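Local structure of CLIP-associating protein 2 (Mus musculus, 3WOZ) at residues Leu44-Phe55 / Phe73-Trp84. The protein probably binds tubulin through TOG domains, of which this HEAT-repeat array is one, and contributes to the control of microtubule dynamics. Residues are numbered along the deposited sequence; the frame is centred on the assembly and turned at random.
Sequences LKRLCEIFTRMF and FIQVHKDDLQDW
Phe73 is the knob of this contact: its ring fills a hollow on helix 41-54 bounded by Leu44, Leu47, Cys48 and Phe51. CG anti to the backbone N (chi1 176°) sends the ring into that hollow; the axes of helices 44-54 and 73-77, roughly antiparallel, are 13.4 Å apart. The edge of Phe51 points at a face of Phe73 (T-shaped), planes at 87° and CE2 3.6 Å from Phe73 CD1, while Leu47 CD2 presses on Phe73 CE2 at 3.5 Å. Leu44 forks: CD1 lies against the Phe73 ring and over a face of His77, and CD2 rests 3.6 Å from Asp80 O.

A second bump comes from the chain after helix 60-77, where the indole of Trp84 lies flat over Cys48. Cys48 CB is 3.7 Å from the centroid of the five-membered ring, 12° off its normal, and SG contacts the same face while touching Leu81 CD2 at 3.6 Å. At the indole edge, Trp84 NE1 stands 3.0 Å from Thr52 OG1, which donates to Cys48 O.

Helices 41-54 and 60-77 pack as successive helices of the HEAT-repeat TOG domain, and Leu29 of helix 19-34 also packs on Leu47 and Phe51. The chemistry implies cohesion chiefly through apolar, aromatic and sulfur-aromatic packing.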
ATOM      1  N   LEU A  44      -6.286 -11.787  16.677  1.00 49.75           N
ATOM      2  CA  LEU A  44      -5.880 -11.213  15.397  1.00 49.38           C
ATOM      3  C   LEU A  44      -6.329  -9.759  15.277  1.00 49.06           C
ATOM      4  O   LEU A  44      -5.569  -8.910  14.813  1.00 48.97           O
ATOM      5  CB  LEU A  44      -6.428 -12.036  14.223  1.00 49.36           C
ATOM      6  CG  LEU A  44      -6.135 -11.498  12.816  1.00 49.17           C
ATOM      7  CD1 LEU A  44      -4.686 -11.753  12.433  1.00 49.38           C
ATOM      8  CD2 LEU A  44      -7.073 -12.096  11.782  1.00 49.74           C
ATOM      9  N   LYS A  45      -7.563  -9.486  15.697  1.00 48.78           N
ATOM     10  CA  LYS A  45      -8.102  -8.129  15.709  1.00 48.59           C
ATOM     11  C   LYS A  45      -7.243  -7.210  16.587  1.00 48.30           C
ATOM     12  O   LYS A  45      -6.894  -6.103  16.177  1.00 48.31           O
ATOM     13  CB  LYS A  45      -9.556  -8.132  16.182  1.00 48.72           C
ATOM     14  CG  LYS A  45     -10.240  -6.771  16.147  1.00 49.39           C
ATOM     15  CD  LYS A  45     -11.654  -6.856  16.712  1.00 50.94           C
ATOM     16  CE  LYS A  45     -12.328  -5.489  16.742  1.00 51.56           C
ATOM     17  NZ  LYS A  45     -12.580  -4.955  15.371  1.00 52.19           N
ATOM     18  N   ARG A  46      -6.896  -7.686  17.779  1.00 47.84           N
ATOM     19  CA  ARG A  46      -6.034  -6.944  18.698  1.00 47.67           C
ATOM     20  C   ARG A  46      -4.630  -6.722  18.117  1.00 47.13           C
ATOM     21  O   ARG A  46      -4.062  -5.636  18.259  1.00 47.05           O
ATOM     22  CB  ARG A  46      -5.963  -7.647  20.059  1.00 47.77           C
ATOM     23  CG  ARG A  46      -4.939  -7.066  21.033  1.00 49.03           C
ATOM     24  CD  ARG A  46      -5.350  -7.316  22.475  1.00 51.68           C
ATOM     25  NE  ARG A  46      -4.213  -7.365  23.400  1.00 53.77           N
ATOM     26  CZ  ARG A  46      -3.602  -6.300  23.916  1.00 54.81           C
ATOM     27  NH1 ARG A  46      -3.993  -5.072  23.588  1.00 56.38           N
ATOM     28  NH2 ARG A  46      -2.588  -6.465  24.754  1.00 54.88           N
ATOM     29  N   LEU A  47      -4.087  -7.744  17.457  1.00 46.39           N
ATOM     30  CA  LEU A  47      -2.771  -7.634  16.829  1.00 45.63           C
ATOM     31  C   LEU A  47      -2.767  -6.607  15.691  1.00 45.24           C
ATOM     32  O   LEU A  47      -1.811  -5.842  15.547  1.00 45.10           O
ATOM     33  CB  LEU A  47      -2.268  -9.003  16.346  1.00 45.65           C
ATOM     34  CG  LEU A  47      -0.935  -9.089  15.582  1.00 45.08           C
ATOM     35  CD1 LEU A  47       0.175  -8.279  16.253  1.00 43.78           C
ATOM     36  CD2 LEU A  47      -0.517 -10.534  15.430  1.00 44.80           C
ATOM     37  N   CYS A  48      -3.835  -6.594  14.895  1.00 44.64           N
ATOM     38  CA  CYS A  48      -3.998  -5.598  13.841  1.00 44.33           C
ATOM     39  C   CYS A  48      -4.042  -4.180  14.401  1.00 44.33           C
ATOM     40  O   CYS A  48      -3.520  -3.253  13.785  1.00 44.08           O
ATOM     41  CB  CYS A  48      -5.248  -5.876  13.017  1.00 44.08           C
ATOM     42  SG  CYS A  48      -5.059  -7.289  11.941  1.00 43.53           S
ATOM     43  N   GLU A  49      -4.658  -4.031  15.570  1.00 44.26           N
ATOM     44  CA  GLU A  49      -4.747  -2.738  16.249  1.00 44.43           C
ATOM     45  C   GLU A  49      -3.388  -2.297  16.791  1.00 43.90           C
ATOM     46  O   GLU A  49      -3.037  -1.115  16.717  1.00 43.99           O
ATOM     47  CB  GLU A  49      -5.804  -2.783  17.356  1.00 44.44           C
ATOM     48  CG  GLU A  49      -7.231  -2.884  16.812  1.00 46.43           C
ATOM     49  CD  GLU A  49      -8.263  -3.261  17.865  1.00 48.80           C
ATOM     50  OE1 GLU A  49      -7.887  -3.470  19.043  1.00 50.93           O
ATOM     51  OE2 GLU A  49      -9.456  -3.351  17.507  1.00 49.39           O
ATOM     52  N   ILE A  50      -2.631  -3.256  17.321  1.00 43.30           N
ATOM     53  CA  ILE A  50      -1.253  -3.033  17.757  1.00 42.89           C
ATOM     54  C   ILE A  50      -0.346  -2.649  16.581  1.00 42.53           C
ATOM     55  O   ILE A  50       0.460  -1.723  16.689  1.00 42.30           O
ATOM     56  CB  ILE A  50      -0.684  -4.279  18.479  1.00 43.00           C
ATOM     57  CG1 ILE A  50      -1.358  -4.451  19.848  1.00 43.49           C
ATOM     58  CG2 ILE A  50       0.841  -4.181  18.635  1.00 42.44           C
ATOM     59  CD1 ILE A  50      -1.155  -5.829  20.484  1.00 43.64           C
ATOM     60  N   PHE A  51      -0.494  -3.357  15.463  1.00 42.03           N
ATOM     61  CA  PHE A  51       0.327  -3.112  14.282  1.00 41.48           C
ATOM     62  C   PHE A  51       0.028  -1.764  13.631  1.00 41.59           C
ATOM     63  O   PHE A  51       0.937  -1.106  13.125  1.00 41.26           O
ATOM     64  CB  PHE A  51       0.178  -4.251  13.264  1.00 41.14           C
ATOM     65  CG  PHE A  51       1.111  -5.414  13.495  1.00 40.55           C
ATOM     66  CD1 PHE A  51       2.065  -5.386  14.510  1.00 40.10           C
ATOM     67  CD2 PHE A  51       1.061  -6.527  12.660  1.00 40.77           C
ATOM     68  CE1 PHE A  51       2.936  -6.455  14.702  1.00 39.45           C
ATOM     69  CE2 PHE A  51       1.929  -7.594  12.844  1.00 40.63           C
ATOM     70  CZ  PHE A  51       2.870  -7.555  13.868  1.00 39.86           C
ATOM     71  N   THR A  52      -1.247  -1.370  13.647  1.00 41.60           N
ATOM     72  CA  THR A  52      -1.679  -0.060  13.164  1.00 41.92           C
ATOM     73  C   THR A  52      -0.912   1.057  13.874  1.00 42.28           C
ATOM     74  O   THR A  52      -0.415   1.981  13.227  1.00 42.36           O
ATOM     75  CB  THR A  52      -3.206   0.134  13.349  1.00 42.10           C
ATOM     76  OG1 THR A  52      -3.909  -0.869  12.607  1.00 41.66           O
ATOM     77  CG2 THR A  52      -3.657   1.518  12.864  1.00 41.73           C
ATOM     78  N   ARG A  53      -0.809   0.946  15.199  1.00 42.69           N
ATOM     79  CA  ARG A  53      -0.072   1.912  16.013  0.50 42.83           C
ATOM     80  C   ARG A  53       1.439   1.782  15.816  1.00 42.88           C
ATOM     81  O   ARG A  53       2.168   2.779  15.860  1.00 42.70           O
ATOM     82  CB  ARG A  53      -0.426   1.751  17.494  0.50 42.95           C
ATOM     83  CG  ARG A  53      -1.880   2.065  17.830  0.50 43.42           C
ATOM     84  CD  ARG A  53      -2.066   2.282  19.324  0.50 43.91           C
ATOM     85  NE  ARG A  53      -1.537   1.169  20.107  0.50 43.68           N
ATOM     86  CZ  ARG A  53      -2.229   0.080  20.423  0.50 43.67           C
ATOM     87  NH1 ARG A  53      -3.487  -0.052  20.020  0.50 43.85           N
ATOM     88  NH2 ARG A  53      -1.663  -0.880  21.139  0.50 43.57           N
HETATM   89  N   MSE A  54       1.900   0.551  15.586  1.00 42.76           N
HETATM   90  CA  MSE A  54       3.321   0.272  15.366  1.00 42.91           C
HETATM   91  C   MSE A  54       3.892   0.978  14.131  1.00 42.45           C
HETATM   92  O   MSE A  54       5.095   1.202  14.040  1.00 42.08           O
HETATM   93  CB  MSE A  54       3.573  -1.235  15.284  1.00 43.32           C
HETATM   94  CG  MSE A  54       4.828  -1.679  16.020  1.00 45.58           C
HETATM   95 SE   MSE A  54       4.791  -3.549  16.570  1.00 51.97          SE
HETATM   96  CE  MSE A  54       5.486  -3.370  18.391  1.00 49.49           C
ATOM     97  N   PHE A  55       3.026   1.327  13.184  1.00 42.28           N
ATOM     98  CA  PHE A  55       3.448   2.106  12.025  1.00 42.14           C
ATOM     99  C   PHE A  55       4.037   3.454  12.433  1.00 42.56           C
ATOM    100  O   PHE A  55       4.853   4.019  11.709  1.00 42.73           O
ATOM    101  CB  PHE A  55       2.292   2.295  11.038  1.00 42.04           C
ATOM    102  CG  PHE A  55       2.109   1.140  10.096  1.00 40.50           C
ATOM    103  CD1 PHE A  55       3.053   0.876   9.113  1.00 39.12           C
ATOM    104  CD2 PHE A  55       0.992   0.317  10.193  1.00 40.07           C
ATOM    105  CE1 PHE A  55       2.897  -0.200   8.240  1.00 38.41           C
ATOM    106  CE2 PHE A  55       0.823  -0.761   9.316  1.00 39.06           C
ATOM    107  CZ  PHE A  55       1.778  -1.012   8.336  1.00 38.12           C
ATOM    108  N   PHE A  73       3.584 -12.299   9.094  1.00 41.76           N
ATOM    109  CA  PHE A  73       2.211 -12.056   9.527  1.00 41.69           C
ATOM    110  C   PHE A  73       1.263 -12.065   8.343  1.00 41.78           C
ATOM    111  O   PHE A  73       0.238 -12.747   8.374  1.00 41.76           O
ATOM    112  CB  PHE A  73       2.128 -10.728  10.287  1.00 41.65           C
ATOM    113  CG  PHE A  73       0.736 -10.332  10.690  1.00 41.37           C
ATOM    114  CD1 PHE A  73       0.132  -9.212  10.129  1.00 41.04           C
ATOM    115  CD2 PHE A  73       0.032 -11.066  11.642  1.00 41.24           C
ATOM    116  CE1 PHE A  73      -1.146  -8.827  10.510  1.00 40.39           C
ATOM    117  CE2 PHE A  73      -1.248 -10.692  12.021  1.00 40.83           C
ATOM    118  CZ  PHE A  73      -1.834  -9.566  11.462  1.00 40.54           C
ATOM    119  N   ILE A  74       1.618 -11.319   7.296  1.00 41.76           N
ATOM    120  CA  ILE A  74       0.838 -11.293   6.068  1.00 41.91           C
ATOM    121  C   ILE A  74       0.763 -12.687   5.430  1.00 42.46           C
ATOM    122  O   ILE A  74      -0.317 -13.139   5.054  1.00 42.29           O
ATOM    123  CB  ILE A  74       1.386 -10.258   5.053  1.00 41.68           C
ATOM    124  CG1 ILE A  74       1.252  -8.833   5.606  1.00 41.50           C
ATOM    125  CG2 ILE A  74       0.656 -10.374   3.721  1.00 41.28           C
ATOM    126  CD1 ILE A  74       2.195  -7.827   4.965  1.00 39.83           C
ATOM    127  N   GLN A  75       1.904 -13.363   5.320  1.00 42.91           N
ATOM    128  CA  GLN A  75       1.951 -14.686   4.687  1.00 43.88           C
ATOM    129  C   GLN A  75       1.099 -15.738   5.404  1.00 44.27           C
ATOM    130  O   GLN A  75       0.478 -16.573   4.759  1.00 44.72           O
ATOM    131  CB  GLN A  75       3.395 -15.163   4.517  1.00 43.67           C
ATOM    132  CG  GLN A  75       4.110 -14.478   3.361  1.00 44.20           C
ATOM    133  CD  GLN A  75       5.611 -14.695   3.365  1.00 44.68           C
ATOM    134  OE1 GLN A  75       6.183 -15.171   4.347  1.00 46.05           O
ATOM    135  NE2 GLN A  75       6.256 -14.341   2.262  1.00 43.45           N
ATOM    136  N   VAL A  76       1.050 -15.671   6.730  1.00 44.72           N
ATOM    137  CA  VAL A  76       0.291 -16.636   7.526  1.00 45.06           C
ATOM    138  C   VAL A  76      -1.213 -16.326   7.558  1.00 45.32           C
ATOM    139  O   VAL A  76      -2.033 -17.238   7.471  1.00 45.43           O
ATOM    140  CB  VAL A  76       0.889 -16.772   8.959  1.00 45.15           C
ATOM    141  CG1 VAL A  76      -0.085 -17.454   9.930  1.00 45.26           C
ATOM    142  CG2 VAL A  76       2.218 -17.523   8.905  1.00 44.82           C
ATOM    143  N   HIS A  77      -1.569 -15.044   7.640  1.00 45.61           N
ATOM    144  CA  HIS A  77      -2.951 -14.641   7.900  1.00 45.89           C
ATOM    145  C   HIS A  77      -3.668 -13.897   6.770  1.00 46.11           C
ATOM    146  O   HIS A  77      -4.774 -13.394   6.979  1.00 46.22           O
ATOM    147  CB  HIS A  77      -3.028 -13.807   9.187  1.00 45.98           C
ATOM    148  CG  HIS A  77      -2.699 -14.575  10.429  1.00 46.50           C
ATOM    149  ND1 HIS A  77      -1.539 -14.368  11.145  1.00 46.53           N
ATOM    150  CD2 HIS A  77      -3.373 -15.552  11.077  1.00 46.82           C
ATOM    151  CE1 HIS A  77      -1.515 -15.183  12.184  1.00 46.61           C
ATOM    152  NE2 HIS A  77      -2.613 -15.916  12.163  1.00 48.25           N
ATOM    153  N   LYS A  78      -3.062 -13.842   5.583  1.00 46.16           N
ATOM    154  CA  LYS A  78      -3.643 -13.107   4.445  1.00 46.52           C
ATOM    155  C   LYS A  78      -5.144 -13.356   4.190  1.00 46.72           C
ATOM    156  O   LYS A  78      -5.872 -12.426   3.836  1.00 46.49           O
ATOM    157  CB  LYS A  78      -2.832 -13.332   3.159  1.00 46.42           C
ATOM    158  CG  LYS A  78      -2.586 -14.797   2.781  1.00 47.05           C
ATOM    159  CD  LYS A  78      -1.717 -14.889   1.533  1.00 47.99           C
ATOM    160  CE  LYS A  78      -1.361 -16.330   1.180  1.00 49.04           C
ATOM    161  NZ  LYS A  78      -2.473 -17.025   0.477  1.00 50.61           N
ATOM    162  N   ASP A  79      -5.595 -14.599   4.373  1.00 47.20           N
ATOM    163  CA  ASP A  79      -7.003 -14.965   4.160  1.00 47.63           C
ATOM    164  C   ASP A  79      -7.949 -14.217   5.093  1.00 47.68           C
ATOM    165  O   ASP A  79      -9.102 -13.964   4.744  1.00 47.92           O
ATOM    166  CB  ASP A  79      -7.211 -16.472   4.336  1.00 47.63           C
ATOM    167  CG  ASP A  79      -6.499 -17.303   3.277  1.00 48.54           C
ATOM    168  OD1 ASP A  79      -6.189 -16.780   2.182  1.00 48.84           O
ATOM    169  OD2 ASP A  79      -6.257 -18.499   3.541  1.00 49.92           O
ATOM    170  N   ASP A  80      -7.447 -13.864   6.274  1.00 47.86           N
ATOM    171  CA  ASP A  80      -8.257 -13.253   7.321  1.00 47.95           C
ATOM    172  C   ASP A  80      -7.963 -11.763   7.535  1.00 47.70           C
ATOM    173  O   ASP A  80      -8.384 -11.186   8.536  1.00 47.64           O
ATOM    174  CB  ASP A  80      -8.065 -14.028   8.629  1.00 48.11           C
ATOM    175  CG  ASP A  80      -8.515 -15.476   8.520  1.00 49.45           C
ATOM    176  OD1 ASP A  80      -9.741 -15.723   8.414  1.00 50.27           O
ATOM    177  OD2 ASP A  80      -7.641 -16.370   8.545  1.00 50.65           O
ATOM    178  N   LEU A  81      -7.267 -11.144   6.582  1.00 47.47           N
ATOM    179  CA  LEU A  81      -6.781  -9.767   6.737  1.00 47.19           C
ATOM    180  C   LEU A  81      -7.381  -8.756   5.757  1.00 47.01           C
ATOM    181  O   LEU A  81      -6.893  -7.627   5.650  1.00 46.99           O
ATOM    182  CB  LEU A  81      -5.247  -9.731   6.637  1.00 47.04           C
ATOM    183  CG  LEU A  81      -4.439 -10.251   7.827  1.00 47.09           C
ATOM    184  CD1 LEU A  81      -2.970 -10.400   7.454  1.00 47.12           C
ATOM    185  CD2 LEU A  81      -4.596  -9.343   9.044  1.00 47.33           C
ATOM    186  N   GLN A  82      -8.440  -9.147   5.055  1.00 46.79           N
ATOM    187  CA  GLN A  82      -9.029  -8.282   4.028  1.00 46.74           C
ATOM    188  C   GLN A  82      -9.602  -6.968   4.570  1.00 46.31           C
ATOM    189  O   GLN A  82      -9.537  -5.932   3.897  1.00 46.28           O
ATOM    190  CB  GLN A  82     -10.062  -9.045   3.193  1.00 46.69           C
ATOM    191  CG  GLN A  82      -9.406  -9.943   2.142  1.00 47.99           C
ATOM    192  CD  GLN A  82     -10.392 -10.787   1.349  1.00 48.96           C
ATOM    193  OE1 GLN A  82     -11.566 -10.438   1.203  1.00 49.81           O
ATOM    194  NE2 GLN A  82      -9.910 -11.905   0.822  1.00 49.14           N
ATOM    195  N   ASP A  83     -10.140  -7.012   5.786  1.00 45.86           N
ATOM    196  CA  ASP A  83     -10.701  -5.824   6.427  1.00 45.60           C
ATOM    197  C   ASP A  83      -9.620  -4.899   6.984  1.00 45.07           C
ATOM    198  O   ASP A  83      -9.889  -3.730   7.265  1.00 45.43           O
ATOM    199  CB  ASP A  83     -11.681  -6.218   7.538  1.00 46.00           C
ATOM    200  CG  ASP A  83     -12.917  -6.922   7.007  1.00 46.76           C
ATOM    201  OD1 ASP A  83     -13.351  -7.905   7.638  1.00 48.57           O
ATOM    202  OD2 ASP A  83     -13.459  -6.500   5.961  1.00 48.62           O
ATOM    203  N   TRP A  84      -8.405  -5.424   7.137  1.00 44.10           N
ATOM    204  CA  TRP A  84      -7.270  -4.641   7.621  1.00 42.97           C
ATOM    205  C   TRP A  84      -6.409  -4.133   6.465  1.00 42.52           C
ATOM    206  O   TRP A  84      -5.482  -3.338   6.670  1.00 42.60           O
ATOM    207  CB  TRP A  84      -6.426  -5.468   8.603  1.00 42.88           C
ATOM    208  CG  TRP A  84      -5.371  -4.664   9.327  1.00 42.26           C
ATOM    209  CD1 TRP A  84      -5.580  -3.608  10.167  1.00 41.43           C
ATOM    210  CD2 TRP A  84      -3.948  -4.851   9.266  1.00 41.04           C
ATOM    211  NE1 TRP A  84      -4.379  -3.126  10.633  1.00 40.87           N
ATOM    212  CE2 TRP A  84      -3.362  -3.871  10.096  1.00 40.86           C
ATOM    213  CE3 TRP A  84      -3.114  -5.756   8.592  1.00 40.01           C
ATOM    214  CZ2 TRP A  84      -1.977  -3.767  10.272  1.00 40.31           C
ATOM    215  CZ3 TRP A  84      -1.741  -5.652   8.765  1.00 40.16           C
ATOM    216  CH2 TRP A  84      -1.186  -4.665   9.603  1.00 40.48           C
TER